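Local atomic coordinates of C-domain type II peptide synthetase (Streptomyces globisporus, PDB entry 4ZNM), a protein that belongs to the condensation-domain family of peptide synthetases, probably as a free-standing type II member, and has the two-lobed fold of the CoA-dependent acyltransferase clan. Residues Glu189-Ala194 and Asn300-Asp305; Ala160-Met165 and Gln372-Pro377; Lys218-Ala223 and Phe313-Thr318; Val72-Leu77 and Asp305-Phe310. All blocks are in the same frame, centred on the assembly; numbering follows the deposited sequence.

Overall arrangement
The loop between strands 288-295 and 312-319 supplies one segment of interactions 1 and 4 and touches interaction 2. Interactions 1 and 4 are neighbours, their centres about 8 Å apart: they share Asp305 and are tied by Gln192 OE1 to Glu75 N (2.8 Å). Interaction 2 meets interaction 1 through Trp163 NE1 and Glu304 O (2.9 Å, probably a hydrogen bond), and interaction 4 through Asp161, matching the final residue of the family's HHxxxD motif, whose OD2 reaches Phe310 N (2.8 Å). Interaction 3 stands apart on strand 312-319, its centre about 24 Å from that of interaction 2 and about 31 Å from that of interaction 4. A sodium ion lies about 10 Å from the Leu77 side chain of interaction 4.

Interaction 1: Glu189-Ala194 and Asn300-Asp305; sequences EPAQHA and NSRFED
Ala191 packs its methyl on Arg302: CB lies over the centre of one guanidinium face, 3.6 Å from CZ. The arginine chain bends at chi2 (80°), turning CD away from a straight course, while its CG sits over a face of the Phe303 ring. Apolar packing continues on the aromatic residue, where Ala191 CB approaches Phe303 CD1 obliquely at 3.7 Å. Nearby, Pro190 CB rests 3.5 Å from the carbonyl O of Asp305. No direct hydrogen bond crosses between the two segments; one water does that work. It accepts from Ala191 N (3.1 Å) and donates to Arg302 O (3.0 Å), with a weak further bond from Asp305 N. Within 300-305 the turn is held by Asn300 OD1, which accepts from Arg302 N at 3.1 Å, an Asx turn; the donor stands above the carbonyl plane. The charged ends look beyond the contact: Arg302 NH2 forms a salt bridge with Glu195 on helix 193-203, and Asp305 OD1 with Arg170. Thus the segment leading into helix 193-203 is joined to the loop before strand 312-319. With NH2 of Arg302 paired to Glu195 OE1, the methyl of Ala191 lies on the guanidinium face, an arrangement consistent with charge and apolar packing being served by different parts of the group, and the water supplies the polar partner that the facing backbones do not give each other directly.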
loop_
_atom_site.group_PDB
_atom_site.type_symbol
_atom_site.label_atom_id
_atom_site.label_comp_id
_atom_site.label_asym_id
_atom_site.label_seq_id
_atom_site.Cartn_x
_atom_site.Cartn_y
_atom_site.Cartn_z
ATOM N N GLU A 189 7.322 14.746 -19.102
ATOM C CA GLU A 189 5.897 14.979 -19.233
ATOM C C GLU A 189 5.164 13.720 -18.749
ATOM O O GLU A 189 5.462 12.622 -19.194
ATOM C CB GLU A 189 5.539 15.314 -20.688
ATOM C CG GLU A 189 4.143 15.920 -20.901
ATOM C CD GLU A 189 3.988 17.322 -20.305
ATOM O OE1 GLU A 189 5.011 18.012 -20.053
ATOM O OE2 GLU A 189 2.826 17.733 -20.094
ATOM N N PRO A 190 4.233 13.867 -17.797
ATOM C CA PRO A 190 3.643 12.621 -17.325
ATOM C C PRO A 190 2.442 12.193 -18.138
ATOM O O PRO A 190 1.710 13.001 -18.700
ATOM C CB PRO A 190 3.230 12.958 -15.888
ATOM C CG PRO A 190 2.887 14.417 -15.945
ATOM C CD PRO A 190 3.760 15.035 -17.027
ATOM N N ALA A 191 2.235 10.898 -18.182
ATOM C CA ALA A 191 0.985 10.370 -18.692
ATOM C C ALA A 191 -0.053 10.582 -17.573
ATOM O O ALA A 191 0.260 10.451 -16.387
ATOM C CB ALA A 191 1.129 8.913 -19.055
ATOM N N GLN A 192 -1.267 10.952 -17.940
ATOM C CA GLN A 192 -2.323 11.097 -16.949
ATOM C C GLN A 192 -3.027 9.754 -16.656
ATOM O O GLN A 192 -3.041 8.835 -17.493
ATOM C CB GLN A 192 -3.338 12.119 -17.434
ATOM C CG GLN A 192 -2.773 13.503 -17.646
ATOM C CD GLN A 192 -2.251 14.118 -16.370
ATOM O OE1 GLN A 192 -2.590 13.709 -15.271
ATOM N NE2 GLN A 192 -1.397 15.091 -16.518
ATOM N N HIS A 193 -3.619 9.635 -15.474
ATOM C CA HIS A 193 -4.259 8.393 -15.117
ATOM C C HIS A 193 -5.388 8.021 -16.103
ATOM O O HIS A 193 -5.625 6.854 -16.320
ATOM C CB HIS A 193 -4.835 8.457 -13.725
ATOM C CG HIS A 193 -5.399 7.154 -13.269
ATOM N ND1 HIS A 193 -6.752 6.939 -13.133
ATOM C CD2 HIS A 193 -4.798 5.981 -12.956
ATOM C CE1 HIS A 193 -6.963 5.691 -12.742
ATOM N NE2 HIS A 193 -5.796 5.082 -12.640
ATOM N N ALA A 194 -6.047 9.011 -16.715
ATOM C CA ALA A 194 -7.132 8.731 -17.629
ATOM C C ALA A 194 -6.583 7.971 -18.814
ATOM O O ALA A 194 -7.258 7.118 -19.372
ATOM C CB ALA A 194 -7.812 9.996 -18.084
ATOM N N ASN A 300 3.611 -1.475 -17.390
ATOM C CA ASN A 300 3.763 -0.622 -18.564
ATOM C C ASN A 300 4.512 0.659 -18.211
ATOM O O ASN A 300 3.947 1.558 -17.592
ATOM C CB ASN A 300 2.387 -0.305 -19.135
ATOM C CG ASN A 300 2.459 0.444 -20.431
ATOM O OD1 ASN A 300 3.495 1.022 -20.765
ATOM N ND2 ASN A 300 1.349 0.449 -21.178
ATOM N N SER A 301 5.769 0.756 -18.637
ATOM C CA SER A 301 6.650 1.847 -18.209
ATOM C C SER A 301 6.226 3.233 -18.713
ATOM O O SER A 301 6.685 4.247 -18.185
ATOM C CB SER A 301 8.092 1.555 -18.640
ATOM O OG SER A 301 8.303 1.791 -20.024
ATOM N N ARG A 302 5.345 3.299 -19.712
ATOM C CA ARG A 302 4.710 4.577 -20.076
ATOM C C ARG A 302 4.137 5.303 -18.833
ATOM O O ARG A 302 4.048 6.523 -18.810
ATOM C CB ARG A 302 3.599 4.331 -21.120
ATOM C CG ARG A 302 2.617 5.464 -21.378
ATOM C CD ARG A 302 3.176 6.510 -22.307
ATOM N NE ARG A 302 2.207 7.578 -22.573
ATOM C CZ ARG A 302 2.451 8.886 -22.454
ATOM N NH1 ARG A 302 3.643 9.336 -22.072
ATOM N NH2 ARG A 302 1.485 9.758 -22.718
ATOM N N PHE A 303 3.735 4.558 -17.807
ATOM C CA PHE A 303 3.021 5.162 -16.680
ATOM C C PHE A 303 3.854 5.336 -15.384
ATOM O O PHE A 303 3.315 5.615 -14.324
ATOM C CB PHE A 303 1.738 4.345 -16.433
ATOM C CG PHE A 303 0.826 4.347 -17.626
ATOM C CD1 PHE A 303 0.117 5.482 -17.952
ATOM C CD2 PHE A 303 0.738 3.262 -18.450
ATOM C CE1 PHE A 303 -0.687 5.522 -19.072
ATOM C CE2 PHE A 303 -0.053 3.304 -19.581
ATOM C CZ PHE A 303 -0.766 4.433 -19.885
ATOM N N GLU A 304 5.178 5.289 -15.490
ATOM C CA GLU A 304 6.033 5.331 -14.295
ATOM C C GLU A 304 6.094 6.702 -13.611
ATOM O O GLU A 304 6.448 6.785 -12.450
ATOM C CB GLU A 304 7.470 4.887 -14.658
ATOM C CG GLU A 304 8.213 5.798 -15.617
ATOM C CD GLU A 304 9.528 5.179 -16.101
ATOM O OE1 GLU A 304 10.291 5.878 -16.803
ATOM O OE2 GLU A 304 9.793 3.997 -15.774
ATOM N N ASP A 305 5.796 7.768 -14.350
ATOM C CA ASP A 305 5.681 9.102 -13.776
ATOM C C ASP A 305 4.221 9.493 -13.492
ATOM O O ASP A 305 3.934 10.679 -13.267
ATOM C CB ASP A 305 6.312 10.118 -14.726
ATOM C CG ASP A 305 7.815 9.867 -14.925
ATOM O OD1 ASP A 305 8.504 9.603 -13.909
ATOM O OD2 ASP A 305 8.297 9.880 -16.082
HETATM O O HOH W 1 4.060 8.760 -16.872
#

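Interaction 2: Ala160-Met165 and Gln372-Pro377; sequences ADAWAM and QAVHAP
Pro377 sets CG and CD over one face of the Trp163 indole, the two side chains crossing obliquely. The proline CG stands above the centre of the six-membered ring, 3.3 Å from its centroid and only 5° off the normal, a CH-pi contact. CD lies over the same face, 3.3 Å from Trp163 CE3. Pro377 is poorly ordered, so the exact closeness deserves caution. The imidazole of His375 is turned almost parallel to the same six-membered ring, the planes 11° apart, but slid so far that the rings barely overlap. The approach of its NE2 to Trp163 CE3 is too short to be trusted in detail. Trp163 carries CG anti to the backbone N (chi1 178°), which brings the indole toward 372-377. The indole is also fixed at its far end, where NE1 bonds to Glu304 O of the loop before strand 312-319. Ala162 CB, one residue earlier, packs against Val374 CG1 at 3.5 Å. One water bridges the backbones, accepting from Trp163 N (3.0 Å) and donating to His375 O (2.8 Å). Asp161, at the last position of the HHxxxD motif of condensation domains, is the N-cap of helix 162-180: its OD1 accepts from Ala164 N at 3.0 Å and also forms a salt bridge with Arg298. The contact joins the start of that helix to the segment leaving strand 366-373, and so links the two lobes of the fold. Aromatic and aliphatic groups make the direct contact, and the one polar connection between the backbones found here runs through a water.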
loop_
_atom_site.group_PDB
_atom_site.type_symbol
_atom_site.label_atom_id
_atom_site.label_comp_id
_atom_site.label_asym_id
_atom_site.label_seq_id
_atom_site.Cartn_x
_atom_site.Cartn_y
_atom_site.Cartn_z
ATOM N N ALA A 160 -4.088 7.752 -5.396
ATOM C CA ALA A 160 -2.648 7.521 -5.312
ATOM C C ALA A 160 -2.348 6.263 -4.552
ATOM O O ALA A 160 -2.968 5.987 -3.532
ATOM C CB ALA A 160 -1.957 8.737 -4.629
ATOM N N ASP A 161 -1.417 5.480 -5.074
ATOM C CA ASP A 161 -0.799 4.382 -4.344
ATOM C C ASP A 161 0.640 4.748 -3.877
ATOM O O ASP A 161 1.066 5.901 -4.009
ATOM C CB ASP A 161 -0.796 3.108 -5.213
ATOM C CG ASP A 161 -0.123 3.301 -6.606
ATOM O OD1 ASP A 161 0.686 4.246 -6.801
ATOM O OD2 ASP A 161 -0.390 2.444 -7.503
ATOM N N ALA A 162 1.359 3.790 -3.293
ATOM C CA ALA A 162 2.687 4.082 -2.723
ATOM C C ALA A 162 3.632 4.641 -3.781
ATOM O O ALA A 162 4.324 5.639 -3.547
ATOM C CB ALA A 162 3.276 2.856 -2.063
ATOM N N TRP A 163 3.617 4.057 -4.966
ATOM C CA TRP A 163 4.503 4.508 -6.045
ATOM C C TRP A 163 4.153 5.944 -6.428
ATOM O O TRP A 163 5.040 6.804 -6.618
ATOM C CB TRP A 163 4.400 3.556 -7.256
ATOM C CG TRP A 163 5.221 3.938 -8.458
ATOM C CD1 TRP A 163 5.005 4.979 -9.287
ATOM C CD2 TRP A 163 6.358 3.239 -8.985
ATOM N NE1 TRP A 163 5.933 4.991 -10.288
ATOM C CE2 TRP A 163 6.778 3.935 -10.127
ATOM C CE3 TRP A 163 7.066 2.104 -8.589
ATOM C CZ2 TRP A 163 7.871 3.532 -10.889
ATOM C CZ3 TRP A 163 8.154 1.705 -9.343
ATOM C CH2 TRP A 163 8.548 2.420 -10.480
ATOM N N ALA A 164 2.860 6.235 -6.474
ATOM C CA ALA A 164 2.406 7.595 -6.781
ATOM C C ALA A 164 2.881 8.607 -5.751
ATOM O O ALA A 164 3.168 9.742 -6.100
ATOM C CB ALA A 164 0.862 7.652 -6.884
HETATM N N MSE A 165 2.932 8.209 -4.482
HETATM C CA MSE A 165 3.354 9.119 -3.407
HETATM C C MSE A 165 4.860 9.454 -3.581
HETATM O O MSE A 165 5.294 10.569 -3.374
HETATM C CB MSE A 165 3.114 8.501 -2.025
HETATM C CG MSE A 165 1.664 8.405 -1.600
HETATM SE SE MSE A 165 0.835 10.125 -1.316
HETATM C CE MSE A 165 2.122 10.899 -0.107
ATOM N N GLN A 372 1.275 -7.982 1.269
ATOM C CA GLN A 372 1.828 -7.219 0.153
ATOM C C GLN A 372 3.185 -6.633 0.421
ATOM O O GLN A 372 3.496 -6.243 1.528
ATOM C CB GLN A 372 0.892 -6.062 -0.248
ATOM C CG GLN A 372 1.062 -4.740 0.444
ATOM C CD GLN A 372 0.284 -3.632 -0.248
ATOM O OE1 GLN A 372 -0.624 -3.063 0.332
ATOM N NE2 GLN A 372 0.651 -3.314 -1.486
ATOM N N ALA A 373 3.951 -6.514 -0.648
ATOM C CA ALA A 373 5.149 -5.700 -0.657
ATOM C C ALA A 373 4.769 -4.342 -1.218
ATOM O O ALA A 373 4.098 -4.236 -2.221
ATOM C CB ALA A 373 6.258 -6.366 -1.502
ATOM N N VAL A 374 5.197 -3.294 -0.547
ATOM C CA VAL A 374 5.044 -1.952 -1.054
ATOM C C VAL A 374 5.856 -1.804 -2.325
ATOM O O VAL A 374 7.036 -2.144 -2.366
ATOM C CB VAL A 374 5.498 -0.912 -0.008
ATOM C CG1 VAL A 374 5.419 0.485 -0.579
ATOM C CG2 VAL A 374 4.642 -0.993 1.210
ATOM N N HIS A 375 5.218 -1.272 -3.355
ATOM C CA HIS A 375 5.866 -1.064 -4.636
ATOM C C HIS A 375 6.162 0.420 -4.828
ATOM O O HIS A 375 5.264 1.258 -4.938
ATOM C CB HIS A 375 4.986 -1.596 -5.767
ATOM C CG HIS A 375 5.545 -1.340 -7.128
ATOM N ND1 HIS A 375 6.520 -2.131 -7.700
ATOM C CD2 HIS A 375 5.266 -0.372 -8.032
ATOM C CE1 HIS A 375 6.822 -1.656 -8.896
ATOM N NE2 HIS A 375 6.075 -0.588 -9.122
ATOM N N ALA A 376 7.435 0.750 -4.843
ATOM C CA ALA A 376 7.846 2.138 -4.948
ATOM C C ALA A 376 9.208 2.185 -5.627
ATOM O O ALA A 376 10.013 1.287 -5.428
ATOM C CB ALA A 376 7.893 2.785 -3.570
ATOM N N PRO A 377 9.465 3.216 -6.443
ATOM C CA PRO A 377 10.759 3.216 -7.136
ATOM C C PRO A 377 11.948 3.054 -6.174
ATOM O O PRO A 377 11.867 3.427 -4.986
ATOM C CB PRO A 377 10.779 4.580 -7.834
ATOM C CG PRO A 377 9.350 4.933 -8.004
ATOM C CD PRO A 377 8.667 4.404 -6.780
HETATM O O HOH W 2 2.525 1.262 -5.423
#

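Interaction 3: Lys218-Ala223 and Phe313-Thr318; sequences KRLQGA and FLPLRT
Arg317 NH1 donates to two carbonyl oxygens at once, Arg219 O at 2.8 Å and Gln221 O at 3.1 Å. The first lies close to the guanidinium plane; for the second, the donor stands well above the carbonyl plane of Gln221. The arginine reaches them with a chain extended from CG to NE, after CG is placed anti to the backbone N (chi1 -178°). The exchange is mutual: Arg219 NH2 donates to Arg317 O at 2.6 Å, nearly on the line of the carbonyl bond, and Thr336 OG1 is a further partner of that oxygen. The two guanidinium groups, their planes 25° apart, have separate counter-charges, Glu339 on NE of Arg219 and Asp288 on NE of Arg317. Arg219 is the last residue of helix 207-219, and a type II beta turn from Leu220 to Ala223 follows, with Gly222 at its positive-phi position; Arg317 is thus held where helix and turn offer carbonyls, and the helix end would probably welcome its positive charge. Strand 312-319, which bears it, pairs antiparallel with strand 288-295. Carbon contacts complete the packing: Ala223 CB lies over one face of the Arg317 guanidinium, offset toward the rim, 3.6 Å from CZ. Leu220 spreads its two methyls: CD1 meets Pro315 CG at 3.9 Å, the side chains crossing at about a right angle, and CD2 lies 3.9 Å from Arg317 CB.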
loop_
_atom_site.group_PDB
_atom_site.type_symbol
_atom_site.label_atom_id
_atom_site.label_comp_id
_atom_site.label_asym_id
_atom_site.label_seq_id
_atom_site.Cartn_x
_atom_site.Cartn_y
_atom_site.Cartn_z
ATOM N N LYS A 218 -8.685 -22.885 -14.207
ATOM C CA LYS A 218 -8.073 -24.166 -13.822
ATOM C C LYS A 218 -7.302 -24.032 -12.521
ATOM O O LYS A 218 -7.467 -24.829 -11.615
ATOM C CB LYS A 218 -7.131 -24.695 -14.909
ATOM C CG LYS A 218 -7.798 -24.974 -16.245
ATOM C CD LYS A 218 -6.772 -25.331 -17.322
ATOM C CE LYS A 218 -7.455 -25.701 -18.634
ATOM N NZ LYS A 218 -6.486 -25.986 -19.731
ATOM N N ARG A 219 -6.437 -23.024 -12.441
ATOM C CA ARG A 219 -5.579 -22.868 -11.278
ATOM C C ARG A 219 -6.345 -22.670 -9.974
ATOM O O ARG A 219 -5.933 -23.140 -8.919
ATOM C CB ARG A 219 -4.652 -21.684 -11.477
ATOM C CG ARG A 219 -3.504 -21.658 -10.496
ATOM C CD ARG A 219 -2.534 -22.844 -10.698
ATOM N NE ARG A 219 -1.347 -22.526 -9.950
ATOM C CZ ARG A 219 -1.229 -22.668 -8.634
ATOM N NH1 ARG A 219 -2.213 -23.202 -7.922
ATOM N NH2 ARG A 219 -0.107 -22.285 -8.034
ATOM N N LEU A 220 -7.445 -21.935 -10.038
ATOM C CA LEU A 220 -8.211 -21.623 -8.848
ATOM C C LEU A 220 -9.484 -22.452 -8.703
ATOM O O LEU A 220 -10.371 -22.121 -7.915
ATOM C CB LEU A 220 -8.563 -20.150 -8.863
ATOM C CG LEU A 220 -7.363 -19.235 -8.723
ATOM C CD1 LEU A 220 -7.816 -17.791 -8.725
ATOM C CD2 LEU A 220 -6.524 -19.554 -7.481
ATOM N N GLN A 221 -9.553 -23.546 -9.446
ATOM C CA GLN A 221 -10.648 -24.488 -9.305
ATOM C C GLN A 221 -10.809 -24.931 -7.852
ATOM O O GLN A 221 -9.927 -25.596 -7.301
ATOM C CB GLN A 221 -10.407 -25.703 -10.186
ATOM C CG GLN A 221 -11.458 -26.779 -10.086
ATOM C CD GLN A 221 -12.578 -26.543 -11.045
ATOM O OE1 GLN A 221 -13.358 -25.608 -10.883
ATOM N NE2 GLN A 221 -12.658 -27.378 -12.076
ATOM N N GLY A 222 -11.943 -24.597 -7.249
ATOM C CA GLY A 222 -12.219 -25.009 -5.888
ATOM C C GLY A 222 -11.411 -24.262 -4.854
ATOM O O GLY A 222 -11.429 -24.619 -3.675
ATOM N N ALA A 223 -10.699 -23.219 -5.274
ATOM C CA ALA A 223 -9.934 -22.449 -4.337
ATOM C C ALA A 223 -10.836 -21.470 -3.567
ATOM O O ALA A 223 -11.807 -20.915 -4.108
ATOM C CB ALA A 223 -8.844 -21.701 -5.039
ATOM N N PHE A 313 -5.191 -6.577 -6.938
ATOM C CA PHE A 313 -5.447 -7.729 -6.074
ATOM C C PHE A 313 -5.153 -9.002 -6.866
ATOM O O PHE A 313 -5.708 -9.201 -7.945
ATOM C CB PHE A 313 -6.917 -7.627 -5.621
ATOM C CG PHE A 313 -7.339 -8.561 -4.528
ATOM C CD1 PHE A 313 -7.290 -8.167 -3.195
ATOM C CD2 PHE A 313 -7.877 -9.812 -4.847
ATOM C CE1 PHE A 313 -7.755 -8.996 -2.185
ATOM C CE2 PHE A 313 -8.340 -10.651 -3.848
ATOM C CZ PHE A 313 -8.282 -10.232 -2.510
ATOM N N LEU A 314 -4.239 -9.827 -6.365
ATOM C CA LEU A 314 -3.665 -10.916 -7.147
ATOM C C LEU A 314 -3.610 -12.202 -6.305
ATOM O O LEU A 314 -2.820 -12.304 -5.361
ATOM C CB LEU A 314 -2.264 -10.539 -7.624
ATOM C CG LEU A 314 -1.501 -11.608 -8.410
ATOM C CD1 LEU A 314 -2.219 -11.924 -9.722
ATOM C CD2 LEU A 314 -0.042 -11.201 -8.653
ATOM N N PRO A 315 -4.460 -13.183 -6.619
ATOM C CA PRO A 315 -4.484 -14.341 -5.713
ATOM C C PRO A 315 -3.348 -15.326 -5.973
ATOM O O PRO A 315 -3.068 -15.683 -7.118
ATOM C CB PRO A 315 -5.852 -14.970 -5.982
ATOM C CG PRO A 315 -6.284 -14.445 -7.307
ATOM C CD PRO A 315 -5.639 -13.124 -7.496
ATOM N N LEU A 316 -2.695 -15.735 -4.888
ATOM C CA LEU A 316 -1.544 -16.644 -4.940
ATOM C C LEU A 316 -1.926 -17.938 -4.258
ATOM O O LEU A 316 -2.105 -17.954 -3.042
ATOM C CB LEU A 316 -0.322 -16.025 -4.244
ATOM C CG LEU A 316 0.131 -14.693 -4.825
ATOM C CD1 LEU A 316 1.335 -14.129 -4.129
ATOM C CD2 LEU A 316 0.403 -14.799 -6.302
ATOM N N ARG A 317 -2.073 -19.002 -5.042
ATOM C CA ARG A 317 -2.449 -20.304 -4.505
ATOM C C ARG A 317 -1.285 -21.262 -4.530
ATOM O O ARG A 317 -0.772 -21.553 -5.591
ATOM C CB ARG A 317 -3.583 -20.910 -5.303
ATOM C CG ARG A 317 -4.046 -22.251 -4.761
ATOM C CD ARG A 317 -5.186 -22.797 -5.579
ATOM N NE ARG A 317 -5.878 -23.907 -4.912
ATOM C CZ ARG A 317 -6.789 -24.679 -5.497
ATOM N NH1 ARG A 317 -7.115 -24.496 -6.766
ATOM N NH2 ARG A 317 -7.402 -25.619 -4.811
ATOM N N THR A 318 -0.909 -21.774 -3.360
ATOM C CA THR A 318 0.197 -22.725 -3.254
ATOM C C THR A 318 -0.208 -23.933 -2.432
ATOM O O THR A 318 -0.894 -23.813 -1.404
ATOM C CB THR A 318 1.426 -22.077 -2.598
ATOM O OG1 THR A 318 1.720 -20.857 -3.268
ATOM C CG2 THR A 318 2.657 -22.987 -2.688
#

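Interaction 4: Val72-Leu77 and Asp305-Phe310; sequences VRHEAL and DTVGSF
Val307 and His74 pack in the condensation-domain fold where the loop leading to strand 312-319 runs beside the turn that ends helix 60-73. The tight part is a CH-pi contact: CG2 of Val307 stands over the centre of the imidazole, 3.3 Å from the centroid, while Arg73 CG lies over the opposite face, offset toward the rim. With CG1 anti to the backbone N (chi1 174°), Val307 presents its other methyl to Leu77, CG1 to CD2 at 3.8 Å. Ala76 CB presses on the carbonyl O of Val307 at 3.1 Å, and helix 162-180 closes over the valine through Val167 and Ile168. The polar flank is looser, for no direct hydrogen bond crosses it and three waters bridge the two segments. One joins His74 ND1 (2.8 Å) to Val307 N; another accepts from Ala76 N and donates to Val307 O (2.9 Å). The other ring nitrogen, NE2, bonds to Asp171 OD2, which also takes a salt bridge from Arg73 NE and so helps to fix the ring's rotation. Carbon atoms lie over both faces of the imidazole, while a water and Asp171 meet its nitrogens. The third water lies in the guanidinium plane of Arg73, accepting from NH2 at 2.8 Å and donating to Asp305 O at 3.0 Å.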
loop_
_atom_site.group_PDB
_atom_site.type_symbol
_atom_site.label_atom_id
_atom_site.label_comp_id
_atom_site.label_asym_id
_atom_site.label_seq_id
_atom_site.Cartn_x
_atom_site.Cartn_y
_atom_site.Cartn_z
ATOM N N VAL A 72 -1.911 20.708 -10.245
ATOM C CA VAL A 72 -2.224 21.059 -11.624
ATOM C C VAL A 72 -1.609 20.001 -12.536
ATOM O O VAL A 72 -2.208 19.606 -13.516
ATOM C CB VAL A 72 -1.729 22.426 -11.996
ATOM C CG1 VAL A 72 -1.804 22.626 -13.498
ATOM C CG2 VAL A 72 -2.514 23.523 -11.242
ATOM N N ARG A 73 -0.407 19.555 -12.189
ATOM C CA ARG A 73 0.348 18.602 -13.002
ATOM C C ARG A 73 -0.323 17.235 -13.174
ATOM O O ARG A 73 -0.228 16.631 -14.238
ATOM C CB ARG A 73 1.721 18.407 -12.367
ATOM C CG ARG A 73 2.582 17.339 -12.988
ATOM C CD ARG A 73 4.001 17.440 -12.459
ATOM N NE ARG A 73 4.801 16.319 -12.913
ATOM C CZ ARG A 73 5.521 16.301 -14.030
ATOM N NH1 ARG A 73 5.597 17.372 -14.824
ATOM N NH2 ARG A 73 6.189 15.199 -14.343
ATOM N N HIS A 74 -0.977 16.753 -12.123
ATOM C CA HIS A 74 -1.520 15.390 -12.094
ATOM C C HIS A 74 -3.049 15.397 -11.975
ATOM O O HIS A 74 -3.602 15.693 -10.905
ATOM C CB HIS A 74 -0.927 14.599 -10.933
ATOM C CG HIS A 74 0.543 14.369 -11.058
ATOM N ND1 HIS A 74 1.088 13.562 -12.037
ATOM C CD2 HIS A 74 1.590 14.850 -10.339
ATOM C CE1 HIS A 74 2.407 13.576 -11.928
ATOM N NE2 HIS A 74 2.734 14.345 -10.901
ATOM N N GLU A 75 -3.723 15.042 -13.062
ATOM C CA GLU A 75 -5.202 15.001 -13.074
ATOM C C GLU A 75 -5.809 14.108 -12.003
ATOM O O GLU A 75 -6.870 14.425 -11.478
ATOM C CB GLU A 75 -5.730 14.527 -14.428
ATOM C CG GLU A 75 -5.645 15.588 -15.468
ATOM C CD GLU A 75 -6.048 15.134 -16.863
ATOM O OE1 GLU A 75 -6.492 13.966 -17.045
ATOM O OE2 GLU A 75 -5.909 15.983 -17.778
ATOM N N ALA A 76 -5.165 12.989 -11.689
ATOM C CA ALA A 76 -5.697 12.109 -10.665
ATOM C C ALA A 76 -5.889 12.867 -9.353
ATOM O O ALA A 76 -6.754 12.506 -8.574
ATOM C CB ALA A 76 -4.794 10.913 -10.446
ATOM N N LEU A 77 -5.084 13.908 -9.115
ATOM C CA LEU A 77 -5.144 14.645 -7.845
ATOM C C LEU A 77 -6.249 15.698 -7.823
ATOM O O LEU A 77 -6.392 16.423 -6.840
ATOM C CB LEU A 77 -3.812 15.357 -7.544
ATOM C CG LEU A 77 -2.597 14.442 -7.297
ATOM C CD1 LEU A 77 -1.365 15.248 -6.964
ATOM C CD2 LEU A 77 -2.885 13.471 -6.200
ATOM N N ASP A 305 5.796 7.768 -14.350
ATOM C CA ASP A 305 5.681 9.102 -13.776
ATOM C C ASP A 305 4.221 9.493 -13.492
ATOM O O ASP A 305 3.934 10.679 -13.267
ATOM C CB ASP A 305 6.312 10.118 -14.726
ATOM C CG ASP A 305 7.815 9.867 -14.925
ATOM O OD1 ASP A 305 8.504 9.603 -13.909
ATOM O OD2 ASP A 305 8.297 9.880 -16.082
ATOM N N THR A 306 3.319 8.510 -13.539
ATOM C CA THR A 306 1.874 8.773 -13.471
ATOM C C THR A 306 1.320 8.623 -12.064
ATOM O O THR A 306 1.479 7.565 -11.440
ATOM C CB THR A 306 1.058 7.824 -14.364
ATOM O OG1 THR A 306 1.479 7.960 -15.723
ATOM C CG2 THR A 306 -0.458 8.159 -14.274
ATOM N N VAL A 307 0.606 9.649 -11.613
ATOM C CA VAL A 307 -0.111 9.592 -10.335
ATOM C C VAL A 307 -1.473 8.963 -10.542
ATOM O O VAL A 307 -2.267 9.343 -11.427
ATOM C CB VAL A 307 -0.187 10.996 -9.693
ATOM C CG1 VAL A 307 -1.056 11.009 -8.422
ATOM C CG2 VAL A 307 1.221 11.491 -9.379
ATOM N N GLY A 308 -1.718 7.951 -9.723
ATOM C CA GLY A 308 -2.953 7.193 -9.723
ATOM C C GLY A 308 -2.792 5.981 -8.803
ATOM O O GLY A 308 -1.715 5.745 -8.264
ATOM N N SER A 309 -3.841 5.202 -8.629
ATOM C CA SER A 309 -3.739 3.958 -7.873
ATOM C C SER A 309 -3.839 2.766 -8.834
ATOM O O SER A 309 -4.906 2.413 -9.342
ATOM C CB SER A 309 -4.808 3.926 -6.786
ATOM O OG SER A 309 -4.608 2.806 -5.959
ATOM N N PHE A 310 -2.688 2.142 -9.057
ATOM C CA PHE A 310 -2.503 1.090 -10.048
ATOM C C PHE A 310 -2.558 -0.309 -9.470
ATOM O O PHE A 310 -2.552 -1.274 -10.214
ATOM C CB PHE A 310 -1.129 1.281 -10.737
ATOM C CG PHE A 310 -1.100 2.416 -11.716
ATOM C CD1 PHE A 310 -1.201 3.720 -11.286
ATOM C CD2 PHE A 310 -0.941 2.177 -13.065
ATOM C CE1 PHE A 310 -1.164 4.770 -12.185
ATOM C CE2 PHE A 310 -0.908 3.219 -13.962
ATOM C CZ PHE A 310 -1.025 4.514 -13.526
HETATM O O HOH W 3 5.805 12.925 -12.801
HETATM O O HOH W 4 -0.186 11.657 -13.633
HETATM O O HOH W 5 -3.036 11.518 -13.226
#